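Local coordinates for protein alcohol dehydrogenase, zinc-containing (Streptococcus pneumoniae serotype 2, PDB 5YLN) that binds zinc and probably acts as an NAD+-dependent alcohol dehydrogenase, interconverting alcohols and their aldehydes or ketones, at residues G59-H64 with M123-L128; G68-V73 with D84-S89. All coordinates share one frame; numbering follows the deposited sequence.

Contact 1 of 2, residues G59-H64 with M123-L128; sequences GTILGH and MQAEYL. With ZN (zinc ion), chain E.
Two consecutive backbone carbonyls, those of Leu-62 and Gly-63, receive two consecutive amides in reversed order, Leu-62 pairing with Gln-124 and Gly-63 with Met-123. The Gln-124 N to Leu-62 O bond is 2.9 Å long and fairly straight, the donor lying only 17° from the carbonyl plane. Met-123 N instead reaches Gly-63 O from above the carbonyl plane, in a more bent bond. The bare CA of Gly-63 lets the Gln-124 side chain lie close over it. The extended Gln-124 chain runs alongside the 62-63 backbone, bringing OE1 to 3.4 Å from Leu-62 CB and NE2 to 3.6 Å from Gly-63 CA. Its amide is fixed from outside the two segments: OE1 is hydrogen-bonded to Tyr-333 OH and NE2 to Thr-40 O, which satisfies both ends of this buried group. With CG anti to its own carbonyl carbon (chi1 -46°) and an extended chain beyond, Met-123 passes beside Gly-63 O and sets its tip, CE, 3.6 Å from His-64 C. Earlier in the segment, Ile-61 CG2 rests 3.9 Å from Ala-125 CB, and both side chains also pack on Met-5 and Ala-7 of strand 4-12. An inverse gamma turn centred on Gln-124 is closed by a weak bond from Ala-125 N to Met-123 O. The CB of His-64 points away from 123-128, and the ring's NE2 binds the zinc ion at 2.1 Å. Cys-42 is a further ligand of that metal, and Trp-114 meets the His-64 ring edge-to-face. The buried loop pairing lies directly next to the zinc-binding His-64 of the GroES-like domain, consistent with the catalytic zinc site of zinc-containing alcohol dehydrogenases.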
loop_
_atom_site.group_PDB
_atom_site.type_symbol
_atom_site.label_atom_id
_atom_site.label_comp_id
_atom_site.label_asym_id
_atom_site.label_seq_id
_atom_site.Cartn_x
_atom_site.Cartn_y
_atom_site.Cartn_z
ATOM N N GLY A 59 -29.108 6.126 21.726
ATOM C CA GLY A 59 -29.467 7.508 21.955
ATOM C C GLY A 59 -28.626 8.526 21.207
ATOM O O GLY A 59 -28.921 9.724 21.276
ATOM N N THR A 60 -27.588 8.096 20.488
ATOM C CA THR A 60 -26.717 9.038 19.793
ATOM C C THR A 60 -27.451 9.692 18.632
ATOM O O THR A 60 -28.197 9.035 17.899
ATOM C CB THR A 60 -25.469 8.320 19.258
ATOM O OG1 THR A 60 -24.772 7.670 20.326
ATOM C CG2 THR A 60 -24.535 9.299 18.598
ATOM N N ILE A 61 -27.220 10.989 18.441
ATOM C CA ILE A 61 -27.782 11.625 17.258
ATOM C C ILE A 61 -26.942 11.242 16.047
ATOM O O ILE A 61 -25.704 11.234 16.097
ATOM C CB ILE A 61 -27.864 13.150 17.441
ATOM C CG1 ILE A 61 -28.589 13.464 18.762
ATOM C CG2 ILE A 61 -28.591 13.790 16.254
ATOM C CD1 ILE A 61 -28.802 14.921 19.057
ATOM N N LEU A 62 -27.621 10.862 14.970
ATOM C CA LEU A 62 -26.988 10.326 13.777
ATOM C C LEU A 62 -26.503 11.435 12.850
ATOM O O LEU A 62 -26.848 12.611 12.993
ATOM C CB LEU A 62 -27.956 9.393 13.036
ATOM C CG LEU A 62 -28.148 8.021 13.688
ATOM C CD1 LEU A 62 -29.383 7.336 13.167
ATOM C CD2 LEU A 62 -26.940 7.135 13.482
ATOM N N GLY A 63 -25.656 11.040 11.903
ATOM C CA GLY A 63 -25.257 11.946 10.848
ATOM C C GLY A 63 -23.938 12.652 11.095
ATOM O O GLY A 63 -23.631 13.073 12.214
ATOM N N HIS A 64 -23.151 12.784 10.042
ATOM C CA HIS A 64 -21.893 13.496 10.152
ATOM C C HIS A 64 -21.608 14.332 8.910
ATOM O O HIS A 64 -20.452 14.475 8.529
ATOM C CB HIS A 64 -20.736 12.514 10.405
ATOM C CG HIS A 64 -20.731 11.346 9.477
ATOM N ND1 HIS A 64 -21.473 10.209 9.713
ATOM C CD2 HIS A 64 -20.100 11.147 8.294
ATOM C CE1 HIS A 64 -21.286 9.353 8.724
ATOM N NE2 HIS A 64 -20.456 9.894 7.853
ATOM N N MET A 123 -25.246 15.276 13.110
ATOM C CA MET A 123 -25.745 16.474 12.430
ATOM C C MET A 123 -27.193 16.383 11.994
ATOM O O MET A 123 -27.733 17.390 11.524
ATOM C CB MET A 123 -24.849 16.827 11.236
ATOM C CG MET A 123 -23.357 16.784 11.555
ATOM S SD MET A 123 -22.427 17.758 10.357
ATOM C CE MET A 123 -20.761 17.294 10.775
ATOM N N GLN A 124 -27.853 15.236 12.185
ATOM C CA GLN A 124 -29.273 15.101 11.844
ATOM C C GLN A 124 -30.127 15.570 13.021
ATOM O O GLN A 124 -30.787 14.786 13.716
ATOM C CB GLN A 124 -29.600 13.669 11.447
ATOM C CG GLN A 124 -29.085 13.386 10.056
ATOM C CD GLN A 124 -28.910 11.921 9.752
ATOM O OE1 GLN A 124 -29.444 11.082 10.446
ATOM N NE2 GLN A 124 -28.152 11.610 8.704
ATOM N N ALA A 125 -30.076 16.890 13.226
ATOM C CA ALA A 125 -30.722 17.589 14.327
ATOM C C ALA A 125 -30.726 19.072 13.995
ATOM O O ALA A 125 -30.126 19.506 13.006
ATOM C CB ALA A 125 -29.997 17.342 15.650
ATOM N N GLU A 126 -31.363 19.856 14.874
ATOM C CA GLU A 126 -31.461 21.296 14.646
ATOM C C GLU A 126 -30.151 22.015 14.948
ATOM O O GLU A 126 -29.765 22.939 14.221
ATOM C CB GLU A 126 -32.566 21.906 15.502
ATOM C CG GLU A 126 -33.980 21.540 15.104
ATOM C CD GLU A 126 -35.016 22.161 16.053
ATOM O OE1 GLU A 126 -35.089 23.406 16.104
ATOM O OE2 GLU A 126 -35.724 21.408 16.762
ATOM N N TYR A 127 -29.493 21.646 16.047
ATOM C CA TYR A 127 -28.260 22.279 16.487
ATOM C C TYR A 127 -27.222 21.203 16.749
ATOM O O TYR A 127 -27.551 20.052 17.057
ATOM C CB TYR A 127 -28.460 23.139 17.753
ATOM C CG TYR A 127 -29.471 24.261 17.592
ATOM C CD1 TYR A 127 -30.832 24.056 17.857
ATOM C CD2 TYR A 127 -29.073 25.521 17.174
ATOM C CE1 TYR A 127 -31.753 25.093 17.704
ATOM C CE2 TYR A 127 -29.991 26.565 17.020
ATOM C CZ TYR A 127 -31.317 26.347 17.278
ATOM O OH TYR A 127 -32.183 27.402 17.102
ATOM N N LEU A 128 -25.958 21.602 16.651
ATOM C CA LEU A 128 -24.827 20.696 16.750
ATOM C C LEU A 128 -23.747 21.331 17.614
ATOM O O LEU A 128 -23.344 22.468 17.364
ATOM C CB LEU A 128 -24.283 20.379 15.352
ATOM C CG LEU A 128 -22.934 19.663 15.257
ATOM C CD1 LEU A 128 -23.088 18.206 15.687
ATOM C CD2 LEU A 128 -22.388 19.768 13.839
HETATM ZN ZN ZN E . -19.906 9.199 5.972
#

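Contact 2 of 2, residues G68-V73 with D84-S89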
loop_
_atom_site.group_PDB
_atom_site.type_symbol
_atom_site.label_atom_id
_atom_site.label_comp_id
_atom_site.label_asym_id
_atom_site.label_seq_id
_atom_site.Cartn_x
_atom_site.Cartn_y
_atom_site.Cartn_z
ATOM N N GLY A 68 -24.218 24.850 8.141
ATOM C CA GLY A 68 -25.069 25.576 9.058
ATOM C C GLY A 68 -24.570 26.975 9.344
ATOM O O GLY A 68 -23.747 27.526 8.611
ATOM N N ILE A 69 -25.092 27.540 10.429
ATOM C CA ILE A 69 -24.830 28.915 10.839
ATOM C C ILE A 69 -24.408 28.907 12.300
ATOM O O ILE A 69 -25.112 28.340 13.144
ATOM C CB ILE A 69 -26.069 29.807 10.613
ATOM C CG1 ILE A 69 -26.302 29.979 9.105
ATOM C CG2 ILE A 69 -25.927 31.154 11.337
ATOM C CD1 ILE A 69 -27.564 30.696 8.761
ATOM N N VAL A 70 -23.237 29.500 12.588
ATOM C CA VAL A 70 -22.736 29.567 13.955
ATOM C C VAL A 70 -23.724 30.333 14.821
ATOM O O VAL A 70 -24.160 31.437 14.467
ATOM C CB VAL A 70 -21.343 30.216 13.988
ATOM C CG1 VAL A 70 -20.883 30.393 15.408
ATOM C CG2 VAL A 70 -20.331 29.374 13.197
ATOM N N GLU A 71 -24.110 29.729 15.951
ATOM C CA GLU A 71 -24.977 30.353 16.944
ATOM C C GLU A 71 -24.210 30.889 18.143
ATOM O O GLU A 71 -24.601 31.910 18.716
ATOM C CB GLU A 71 -26.024 29.342 17.449
ATOM C CG GLU A 71 -27.105 28.985 16.445
ATOM C CD GLU A 71 -28.316 29.917 16.532
ATOM O OE1 GLU A 71 -28.609 30.409 17.646
ATOM O OE2 GLU A 71 -28.970 30.148 15.487
ATOM N N GLU A 72 -23.122 30.224 18.520
ATOM C CA GLU A 72 -22.367 30.549 19.717
ATOM C C GLU A 72 -20.995 29.910 19.588
ATOM O O GLU A 72 -20.848 28.850 18.970
ATOM C CB GLU A 72 -23.091 30.057 20.985
ATOM C CG GLU A 72 -22.365 30.384 22.293
ATOM C CD GLU A 72 -23.124 29.922 23.530
ATOM O OE1 GLU A 72 -24.045 29.097 23.374
ATOM O OE2 GLU A 72 -22.803 30.385 24.652
ATOM N N VAL A 73 -19.989 30.580 20.153
ATOM C CA VAL A 73 -18.630 30.067 20.192
ATOM C C VAL A 73 -18.136 30.188 21.624
ATOM O O VAL A 73 -18.632 31.003 22.405
ATOM C CB VAL A 73 -17.670 30.810 19.223
ATOM C CG1 VAL A 73 -18.044 30.556 17.746
ATOM C CG2 VAL A 73 -17.633 32.327 19.537
ATOM N N ASP A 84 -21.779 33.416 11.222
ATOM C CA ASP A 84 -20.965 32.861 10.149
ATOM C C ASP A 84 -21.642 31.654 9.517
ATOM O O ASP A 84 -21.995 30.693 10.204
ATOM C CB ASP A 84 -19.598 32.476 10.700
ATOM C CG ASP A 84 -18.755 33.688 11.071
ATOM O OD1 ASP A 84 -19.191 34.826 10.790
ATOM O OD2 ASP A 84 -17.665 33.505 11.646
ATOM N N LYS A 85 -21.831 31.716 8.198
ATOM C CA LYS A 85 -22.293 30.571 7.420
ATOM C C LYS A 85 -21.095 29.671 7.137
ATOM O O LYS A 85 -20.112 30.123 6.535
ATOM C CB LYS A 85 -22.949 31.027 6.120
ATOM C CG LYS A 85 -23.246 29.886 5.173
ATOM C CD LYS A 85 -24.228 30.270 4.078
ATOM C CE LYS A 85 -24.200 29.213 2.968
ATOM N NZ LYS A 85 -25.482 29.097 2.217
ATOM N N VAL A 86 -21.145 28.418 7.592
ATOM C CA VAL A 86 -19.954 27.572 7.537
ATOM C C VAL A 86 -20.283 26.120 7.194
ATOM O O VAL A 86 -21.402 25.637 7.396
ATOM C CB VAL A 86 -19.142 27.647 8.856
ATOM C CG1 VAL A 86 -18.546 29.061 9.049
ATOM C CG2 VAL A 86 -19.989 27.231 10.037
ATOM N N LEU A 87 -19.292 25.448 6.619
ATOM C CA LEU A 87 -19.304 24.012 6.401
ATOM C C LEU A 87 -18.689 23.291 7.594
ATOM O O LEU A 87 -17.705 23.754 8.178
ATOM C CB LEU A 87 -18.532 23.659 5.129
ATOM C CG LEU A 87 -18.039 22.213 4.989
ATOM C CD1 LEU A 87 -19.080 21.286 4.365
ATOM C CD2 LEU A 87 -16.706 22.155 4.242
ATOM N N ILE A 88 -19.270 22.146 7.948
ATOM C CA ILE A 88 -18.775 21.320 9.043
ATOM C C ILE A 88 -18.233 20.030 8.442
ATOM O O ILE A 88 -18.972 19.272 7.796
ATOM C CB ILE A 88 -19.857 21.018 10.089
ATOM C CG1 ILE A 88 -20.680 22.275 10.409
ATOM C CG2 ILE A 88 -19.212 20.468 11.358
ATOM C CD1 ILE A 88 -22.156 22.083 10.228
ATOM N N SER A 89 -16.943 19.787 8.669
ATOM C CA SER A 89 -16.318 18.541 8.252
ATOM C C SER A 89 -16.815 17.372 9.099
ATOM O O SER A 89 -17.173 17.531 10.267
ATOM C CB SER A 89 -14.786 18.669 8.362
ATOM O OG SER A 89 -14.164 17.410 8.292
#
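An antiparallel strand pair within the mixed sheet of the GroES-like domain joins strand 66-72 to strand 85-88. The short segments 68-72 and 85-88 diverge, their axes at 108°, and the pairing covers Gly-68 to Val-70 with Asp-84 to Val-86. Gly-68 and Val-86 form a hydrogen-bonded pair: Gly-68 N donates to Val-86 O at 3.0 Å, nearly along the C=O axis, while Val-86 N returns a bond to Gly-68 O at 2.9 Å. Next comes the non-hydrogen-bonded pair of Ile-69 and Lys-85, where Ile-69 CA makes a CA-H...O contact of 3.4 Å with Asp-84 O. That same oxygen accepts Val-70 N at 2.9 Å and is therefore engaged twice. Ile-69 turns its side chain to the Lys-85 face of the sheet and packs on Arg-35 and Val-37 of strand 33-39, whereas Lys-85 NZ leads off to a salt bridge with Asp-146. Past the pairing, strand 66-72 makes a classic beta bulge, Glu-71 and Glu-72 sitting opposite the single residue Ile-33 of strand 33-39. Ile-88 brings its CD1 tip to 4.0 Å from Gly-68 N. Val-70 and Val-86 meet obliquely by one methyl each; with Val-70 CG2 anti to its own carbonyl carbon, it comes within 3.8 Å of Val-86 CG2.

Overall arrangement
The two contacts lie about 14 Å apart, centre to centre, within one GroES-like domain. Along the sequence both segments of contact 2 fall between the two segments of contact 1: residues 59-64 lead into strand 66-72, which pairs with 85-88 before the chain returns at 123-128. Strands 66-72 and 127-129 both pair with strand 33-39, so both contacts reach one sheet. They also touch directly, with Met-123 CE 3.6 Å from Ile-88 CG2 and Leu-128 packing on the same methyl. Continuous packing thus connects the strand pair with the loop carrying the zinc ligand His-64.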